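Local coordinates for CdiA-CT toxin, Conserved domain protein (Yersinia pseudotuberculosis serotype O:3, PDB 4ZQU) that probably acts as the nuclease toxin domain of a contact-dependent growth inhibition system, held in check by its cognate CdiI immunity protein, at residues A[52-63]-A[100-111]. Numbering follows the deposited sequence.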
ATOM      1  N   ASN A  52     -30.000   4.552  10.543  1.00 34.55           N
ATOM      2  CA  ASN A  52     -28.873   5.025   9.736  1.00 35.93           C
ATOM      3  C   ASN A  52     -27.498   4.797  10.376  1.00 37.20           C
ATOM      4  O   ASN A  52     -26.477   5.077   9.754  1.00 36.91           O
ATOM      5  CB  ASN A  52     -29.042   6.513   9.407  1.00 38.44           C
ATOM      6  CG  ASN A  52     -28.381   6.902   8.099  1.00 39.71           C
ATOM      7  OD1 ASN A  52     -28.408   6.145   7.129  1.00 39.68           O
ATOM      8  ND2 ASN A  52     -27.782   8.087   8.067  1.00 33.34           N
ATOM      9  N   GLN A  53     -27.465   4.282  11.602  1.00 32.13           N
ATOM     10  CA  GLN A  53     -26.197   4.074  12.304  1.00 33.02           C
ATOM     11  C   GLN A  53     -25.398   2.920  11.716  1.00 31.48           C
ATOM     12  O   GLN A  53     -24.175   2.991  11.601  1.00 31.32           O
ATOM     13  CB  GLN A  53     -26.435   3.824  13.790  1.00 33.13           C
ATOM     14  CG  GLN A  53     -26.146   5.024  14.665  1.00 36.53           C
ATOM     15  CD  GLN A  53     -26.273   4.704  16.137  1.00 40.13           C
ATOM     16  OE1 GLN A  53     -27.165   3.964  16.546  1.00 41.30           O
ATOM     17  NE2 GLN A  53     -25.369   5.251  16.943  1.00 43.13           N
ATOM     18  N   VAL A  54     -26.097   1.849  11.361  1.00 30.26           N
ATOM     19  CA  VAL A  54     -25.465   0.710  10.719  1.00 30.93           C
ATOM     20  C   VAL A  54     -25.034   1.081   9.306  1.00 32.57           C
ATOM     21  O   VAL A  54     -23.907   0.800   8.896  1.00 33.75           O
ATOM     22  CB  VAL A  54     -26.409  -0.506  10.677  1.00 31.63           C
ATOM     23  CG1 VAL A  54     -25.836  -1.602   9.796  1.00 31.92           C
ATOM     24  CG2 VAL A  54     -26.663  -1.025  12.084  1.00 32.54           C
ATOM     25  N   TYR A  55     -25.937   1.723   8.571  1.00 34.04           N
ATOM     26  CA  TYR A  55     -25.650   2.179   7.214  1.00 34.93           C
ATOM     27  C   TYR A  55     -24.427   3.090   7.177  1.00 36.00           C
ATOM     28  O   TYR A  55     -23.580   2.961   6.294  1.00 37.53           O
ATOM     29  CB  TYR A  55     -26.864   2.904   6.624  1.00 35.39           C
ATOM     30  CG  TYR A  55     -26.606   3.511   5.264  1.00 37.19           C
ATOM     31  CD1 TYR A  55     -26.646   2.732   4.117  1.00 36.79           C
ATOM     32  CD2 TYR A  55     -26.322   4.864   5.128  1.00 40.34           C
ATOM     33  CE1 TYR A  55     -26.407   3.283   2.871  1.00 38.36           C
ATOM     34  CE2 TYR A  55     -26.082   5.423   3.886  1.00 41.95           C
ATOM     35  CZ  TYR A  55     -26.126   4.629   2.762  1.00 40.83           C
ATOM     36  OH  TYR A  55     -25.888   5.183   1.525  1.00 43.15           O
ATOM     37  N   SER A  56     -24.337   4.004   8.141  1.00 35.85           N
ATOM     38  CA  SER A  56     -23.212   4.931   8.231  1.00 37.29           C
ATOM     39  C   SER A  56     -21.878   4.213   8.386  1.00 36.98           C
ATOM     40  O   SER A  56     -20.936   4.481   7.645  1.00 40.44           O
ATOM     41  CB  SER A  56     -23.403   5.897   9.400  1.00 39.99           C
ATOM     42  OG  SER A  56     -24.484   6.781   9.164  1.00 43.18           O
ATOM     43  N   SER A  57     -21.807   3.309   9.358  1.00 36.11           N
ATOM     44  CA  SER A  57     -20.577   2.576   9.642  1.00 37.51           C
ATOM     45  C   SER A  57     -20.044   1.867   8.405  1.00 38.65           C
ATOM     46  O   SER A  57     -18.846   1.901   8.125  1.00 40.71           O
ATOM     47  CB  SER A  57     -20.809   1.559  10.757  1.00 37.94           C
ATOM     48  OG  SER A  57     -19.640   0.793  10.991  1.00 39.72           O
ATOM     49  N   ILE A  58     -20.945   1.232   7.666  1.00 37.89           N
ATOM     50  CA  ILE A  58     -20.575   0.510   6.454  1.00 35.78           C
ATOM     51  C   ILE A  58     -20.232   1.473   5.325  1.00 34.77           C
ATOM     52  O   ILE A  58     -19.216   1.311   4.651  1.00 36.86           O
ATOM     53  CB  ILE A  58     -21.701  -0.428   5.991  1.00 33.78           C
ATOM     54  CG1 ILE A  58     -22.139  -1.339   7.141  1.00 32.37           C
ATOM     55  CG2 ILE A  58     -21.248  -1.245   4.795  1.00 33.27           C
ATOM     56  CD1 ILE A  58     -23.301  -2.245   6.795  1.00 30.22           C
ATOM     57  N   LYS A  59     -21.085   2.472   5.126  1.00 33.62           N
ATOM     58  CA  LYS A  59     -20.845   3.496   4.118  1.00 34.13           C
ATOM     59  C   LYS A  59     -19.511   4.192   4.355  1.00 37.21           C
ATOM     60  O   LYS A  59     -18.809   4.555   3.412  1.00 38.72           O
ATOM     61  CB  LYS A  59     -21.973   4.525   4.117  1.00 35.67           C
ATOM     62  CG  LYS A  59     -21.932   5.465   2.935  1.00 38.59           C
ATOM     63  CD  LYS A  59     -22.306   6.881   3.321  1.00 40.48           C
ATOM     64  CE  LYS A  59     -21.978   7.847   2.195  1.00 41.72           C
ATOM     65  NZ  LYS A  59     -21.850   9.245   2.683  1.00 44.70           N
ATOM     66  N   LYS A  60     -19.172   4.374   5.626  1.00 38.41           N
ATOM     67  CA  LYS A  60     -17.917   5.004   6.001  1.00 42.16           C
ATOM     68  C   LYS A  60     -16.752   4.171   5.482  1.00 43.16           C
ATOM     69  O   LYS A  60     -15.752   4.709   5.010  1.00 46.38           O
ATOM     70  CB  LYS A  60     -17.834   5.171   7.518  1.00 46.51           C
ATOM     71  CG  LYS A  60     -16.484   5.630   8.037  1.00 52.02           C
ATOM     72  CD  LYS A  60     -16.620   6.262   9.414  1.00 55.93           C
ATOM     73  CE  LYS A  60     -15.880   5.449  10.466  1.00 59.17           C
ATOM     74  NZ  LYS A  60     -14.728   6.193  11.054  1.00 64.21           N
ATOM     75  N   ASN A  61     -16.895   2.852   5.557  1.00 41.17           N
ATOM     76  CA  ASN A  61     -15.876   1.952   5.039  1.00 40.95           C
ATOM     77  C   ASN A  61     -15.863   1.941   3.516  1.00 40.31           C
ATOM     78  O   ASN A  61     -14.801   2.013   2.903  1.00 42.99           O
ATOM     79  CB  ASN A  61     -16.093   0.534   5.566  1.00 41.21           C
ATOM     80  CG  ASN A  61     -14.982  -0.417   5.152  1.00 44.86           C
ATOM     81  OD1 ASN A  61     -14.931  -0.873   4.010  1.00 45.27           O
ATOM     82  ND2 ASN A  61     -14.089  -0.725   6.084  1.00 46.87           N
ATOM     83  N   ILE A  62     -17.048   1.850   2.917  1.00 38.75           N
ATOM     84  CA  ILE A  62     -17.194   1.816   1.463  1.00 37.43           C
ATOM     85  C   ILE A  62     -16.521   3.002   0.782  1.00 39.71           C
ATOM     86  O   ILE A  62     -15.810   2.838  -0.209  1.00 42.80           O
ATOM     87  CB  ILE A  62     -18.679   1.794   1.053  1.00 35.42           C
ATOM     88  CG1 ILE A  62     -19.341   0.499   1.517  1.00 32.39           C
ATOM     89  CG2 ILE A  62     -18.825   1.945  -0.454  1.00 35.65           C
ATOM     90  CD1 ILE A  62     -20.806   0.419   1.181  1.00 30.44           C
ATOM     91  N   ASP A  63     -16.743   4.197   1.320  1.00 39.51           N
ATOM     92  CA  ASP A  63     -16.179   5.410   0.741  1.00 41.06           C
ATOM     93  C   ASP A  63     -14.654   5.360   0.710  1.00 42.02           C
ATOM     94  O   ASP A  63     -14.039   5.782  -0.265  1.00 43.95           O
ATOM     95  CB  ASP A  63     -16.649   6.644   1.514  1.00 42.89           C
ATOM     96  CG  ASP A  63     -18.140   6.888   1.369  1.00 43.08           C
ATOM     97  OD1 ASP A  63     -18.695   6.562   0.297  1.00 42.34           O
ATOM     98  OD2 ASP A  63     -18.757   7.408   2.325  1.00 42.68           O
ATOM     99  N   GLN A 100     -32.227  -3.304  10.736  1.00 35.58           N
ATOM    100  CA  GLN A 100     -30.790  -3.226  10.522  1.00 33.30           C
ATOM    101  C   GLN A 100     -30.386  -3.884   9.205  1.00 30.78           C
ATOM    102  O   GLN A 100     -29.474  -3.416   8.525  1.00 30.04           O
ATOM    103  CB  GLN A 100     -30.044  -3.857  11.698  1.00 32.16           C
ATOM    104  CG  GLN A 100     -30.041  -2.975  12.942  1.00 31.72           C
ATOM    105  CD  GLN A 100     -29.438  -3.651  14.157  1.00 31.48           C
ATOM    106  OE1 GLN A 100     -29.539  -4.867  14.321  1.00 31.65           O
ATOM    107  NE2 GLN A 100     -28.806  -2.863  15.018  1.00 32.48           N
ATOM    108  N   TRP A 101     -31.074  -4.962   8.844  1.00 30.14           N
ATOM    109  CA  TRP A 101     -30.863  -5.599   7.549  1.00 30.50           C
ATOM    110  C   TRP A 101     -31.221  -4.660   6.407  1.00 31.31           C
ATOM    111  O   TRP A 101     -30.668  -4.758   5.313  1.00 31.67           O
ATOM    112  CB  TRP A 101     -31.681  -6.884   7.434  1.00 32.54           C
ATOM    113  CG  TRP A 101     -30.948  -8.084   7.917  1.00 32.94           C
ATOM    114  CD1 TRP A 101     -31.235  -8.835   9.021  1.00 32.45           C
ATOM    115  CD2 TRP A 101     -29.786  -8.671   7.321  1.00 32.53           C
ATOM    116  NE1 TRP A 101     -30.328  -9.858   9.143  1.00 33.43           N
ATOM    117  CE2 TRP A 101     -29.427  -9.779   8.112  1.00 34.33           C
ATOM    118  CE3 TRP A 101     -29.019  -8.367   6.193  1.00 30.67           C
ATOM    119  CZ2 TRP A 101     -28.329 -10.585   7.812  1.00 33.41           C
ATOM    120  CZ3 TRP A 101     -27.934  -9.169   5.896  1.00 31.43           C
ATOM    121  CH2 TRP A 101     -27.597 -10.263   6.703  1.00 32.09           C
ATOM    122  N   THR A 102     -32.165  -3.761   6.667  1.00 31.87           N
ATOM    123  CA  THR A 102     -32.563  -2.759   5.690  1.00 33.09           C
ATOM    124  C   THR A 102     -31.411  -1.798   5.413  1.00 34.49           C
ATOM    125  O   THR A 102     -31.204  -1.376   4.274  1.00 36.07           O
ATOM    126  CB  THR A 102     -33.794  -1.975   6.169  1.00 34.19           C
ATOM    127  OG1 THR A 102     -34.883  -2.881   6.377  1.00 36.37           O
ATOM    128  CG2 THR A 102     -34.202  -0.939   5.141  1.00 37.16           C
ATOM    129  N   GLU A 103     -30.659  -1.464   6.460  1.00 34.44           N
ATOM    130  CA  GLU A 103     -29.488  -0.604   6.322  1.00 34.47           C
ATOM    131  C   GLU A 103     -28.347  -1.358   5.652  1.00 33.35           C
ATOM    132  O   GLU A 103     -27.604  -0.794   4.847  1.00 35.44           O
ATOM    133  CB  GLU A 103     -29.035  -0.072   7.683  1.00 35.41           C
ATOM    134  CG  GLU A 103     -30.133   0.590   8.498  1.00 38.85           C
ATOM    135  CD  GLU A 103     -29.588   1.472   9.604  1.00 41.38           C
ATOM    136  OE1 GLU A 103     -28.392   1.827   9.545  1.00 39.98           O
ATOM    137  OE2 GLU A 103     -30.352   1.805  10.534  1.00 45.25           O
ATOM    138  N   ILE A 104     -28.212  -2.635   5.991  1.00 31.52           N
ATOM    139  CA  ILE A 104     -27.167  -3.476   5.421  1.00 28.39           C
ATOM    140  C   ILE A 104     -27.346  -3.603   3.916  1.00 28.55           C
ATOM    141  O   ILE A 104     -26.412  -3.370   3.154  1.00 31.29           O
ATOM    142  CB  ILE A 104     -27.158  -4.875   6.065  1.00 26.92           C
ATOM    143  CG1 ILE A 104     -26.711  -4.773   7.527  1.00 26.44           C
ATOM    144  CG2 ILE A 104     -26.240  -5.815   5.295  1.00 25.33           C
ATOM    145  CD1 ILE A 104     -26.814  -6.067   8.295  1.00 26.18           C
ATOM    146  N   ASN A 105     -28.554  -3.951   3.491  1.00 28.11           N
ATOM    147  CA  ASN A 105     -28.840  -4.105   2.072  1.00 30.84           C
ATOM    148  C   ASN A 105     -28.741  -2.781   1.328  1.00 34.96           C
ATOM    149  O   ASN A 105     -28.417  -2.748   0.140  1.00 35.02           O
ATOM    150  CB  ASN A 105     -30.222  -4.719   1.879  1.00 28.72           C
ATOM    151  CG  ASN A 105     -30.256  -6.180   2.249  1.00 27.80           C
ATOM    152  OD1 ASN A 105     -29.425  -6.964   1.791  1.00 33.01           O
ATOM    153  ND2 ASN A 105     -31.204  -6.555   3.095  1.00 29.17           N
ATOM    154  N   ARG A 106     -29.018  -1.693   2.035  1.00 37.31           N
ATOM    155  CA  ARG A 106     -28.906  -0.358   1.461  1.00 40.41           C
ATOM    156  C   ARG A 106     -27.453  -0.012   1.171  1.00 36.65           C
ATOM    157  O   ARG A 106     -27.138   0.568   0.131  1.00 39.27           O
ATOM    158  CB  ARG A 106     -29.512   0.687   2.399  1.00 46.51           C
ATOM    159  CG  ARG A 106     -30.416   1.689   1.699  1.00 53.21           C
ATOM    160  CD  ARG A 106     -31.085   2.641   2.684  1.00 59.30           C
ATOM    161  NE  ARG A 106     -31.651   1.967   3.851  1.00 62.04           N
ATOM    162  CZ  ARG A 106     -31.530   2.408   5.100  1.00 64.25           C
ATOM    163  NH1 ARG A 106     -30.852   3.521   5.350  1.00 64.83           N
ATOM    164  NH2 ARG A 106     -32.086   1.736   6.101  1.00 65.12           N
ATOM    165  N   ALA A 107     -26.576  -0.360   2.106  1.00 32.93           N
ATOM    166  CA  ALA A 107     -25.148  -0.132   1.948  1.00 33.15           C
ATOM    167  C   ALA A 107     -24.569  -1.043   0.866  1.00 35.05           C
ATOM    168  O   ALA A 107     -23.633  -0.666   0.161  1.00 35.87           O
ATOM    169  CB  ALA A 107     -24.433  -0.349   3.268  1.00 31.61           C
ATOM    170  N   ILE A 108     -25.126  -2.243   0.744  1.00 34.64           N
ATOM    171  CA  ILE A 108     -24.726  -3.174  -0.304  1.00 33.25           C
ATOM    172  C   ILE A 108     -24.942  -2.549  -1.674  1.00 37.73           C
ATOM    173  O   ILE A 108     -24.071  -2.599  -2.544  1.00 38.32           O
ATOM    174  CB  ILE A 108     -25.512  -4.494  -0.222  1.00 32.32           C
ATOM    175  CG1 ILE A 108     -25.072  -5.305   0.999  1.00 32.52           C
ATOM    176  CG2 ILE A 108     -25.330  -5.309  -1.492  1.00 32.97           C
ATOM    177  CD1 ILE A 108     -25.856  -6.589   1.188  1.00 26.25           C
ATOM    178  N   GLU A 109     -26.112  -1.949  -1.854  1.00 42.02           N
ATOM    179  CA  GLU A 109     -26.468  -1.356  -3.134  1.00 46.84           C
ATOM    180  C   GLU A 109     -25.728  -0.044  -3.342  1.00 44.12           C
ATOM    181  O   GLU A 109     -25.356   0.292  -4.466  1.00 45.48           O
ATOM    182  CB  GLU A 109     -27.983  -1.138  -3.226  1.00 52.65           C
ATOM    183  CG  GLU A 109     -28.469  -0.729  -4.609  1.00 60.49           C
ATOM    184  CD  GLU A 109     -28.546  -1.907  -5.560  1.00 68.18           C
ATOM    185  OE1 GLU A 109     -28.237  -3.039  -5.131  1.00 69.95           O
ATOM    186  OE2 GLU A 109     -28.916  -1.708  -6.734  1.00 72.40           O
ATOM    187  N   TYR A 110     -25.520   0.695  -2.259  1.00 40.50           N
ATOM    188  CA  TYR A 110     -24.713   1.905  -2.320  1.00 41.52           C
ATOM    189  C   TYR A 110     -23.301   1.584  -2.800  1.00 42.12           C
ATOM    190  O   TYR A 110     -22.800   2.205  -3.736  1.00 44.60           O
ATOM    191  CB  TYR A 110     -24.653   2.598  -0.957  1.00 40.66           C
ATOM    192  CG  TYR A 110     -23.659   3.735  -0.912  1.00 42.31           C
ATOM    193  CD1 TYR A 110     -23.968   4.973  -1.457  1.00 45.89           C
ATOM    194  CD2 TYR A 110     -22.406   3.566  -0.335  1.00 41.01           C
ATOM    195  CE1 TYR A 110     -23.059   6.015  -1.426  1.00 48.11           C
ATOM    196  CE2 TYR A 110     -21.491   4.598  -0.303  1.00 43.00           C
ATOM    197  CZ  TYR A 110     -21.823   5.821  -0.844  1.00 47.98           C
ATOM    198  OH  TYR A 110     -20.912   6.851  -0.808  1.00 52.50           O
ATOM    199  N   GLY A 111     -22.673   0.606  -2.155  1.00 39.85           N
ATOM    200  CA  GLY A 111     -21.331   0.188  -2.511  1.00 38.88           C
ATOM    201  C   GLY A 111     -21.216  -0.267  -3.953  1.00 40.59           C
ATOM    202  O   GLY A 111     -20.218   0.008  -4.617  1.00 44.04           O
TER
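The Y55 ring lies edge-on against segment 100-111 of helix 98-113: E103 O, R106 C and A107 N meet its rim near the ring plane, while K59 CB of its own helix sits over one face. With CG anti to the backbone N (chi1 175°), the ring drops as a knob among E103, R106, A107 and Y110. Y110 returns the arrangement, its ring lodged among Y55, K59, I62 and D63. D63 OD1 and I62 CD1 reach its edge in plane, and K59 CG comes within 3.4 Å of Y110 CE2. Y110 OH donates a very short 2.5 Å hydrogen bond to D63 OD1, the carboxylate standing nearly perpendicular to the ring. On the inner side, toward the sheet, I58 CG2 packs on A107 CB at 3.6 Å; further along, I62 CG2 lies 3.7 Å from G111 CA. I58 also touches L90 of strand 85-92 and I62 touches V118 of strand 117-122, so the segments, their axes 28° apart and running in the same general sense, pack together against the sheet of this PDDEXK-clan domain. At the start of helix 53-66, E103 OE1 accepts a hydrogen bond from Y55 N (2.6 Å, N-H...O 167°), and E103 OE2 accepts one from N52 N (2.8 Å) from above the carboxylate plane. A buried carboxylate thus meets the amino end of a helix, whose dipole and N-H groups would probably stabilise its negative charge.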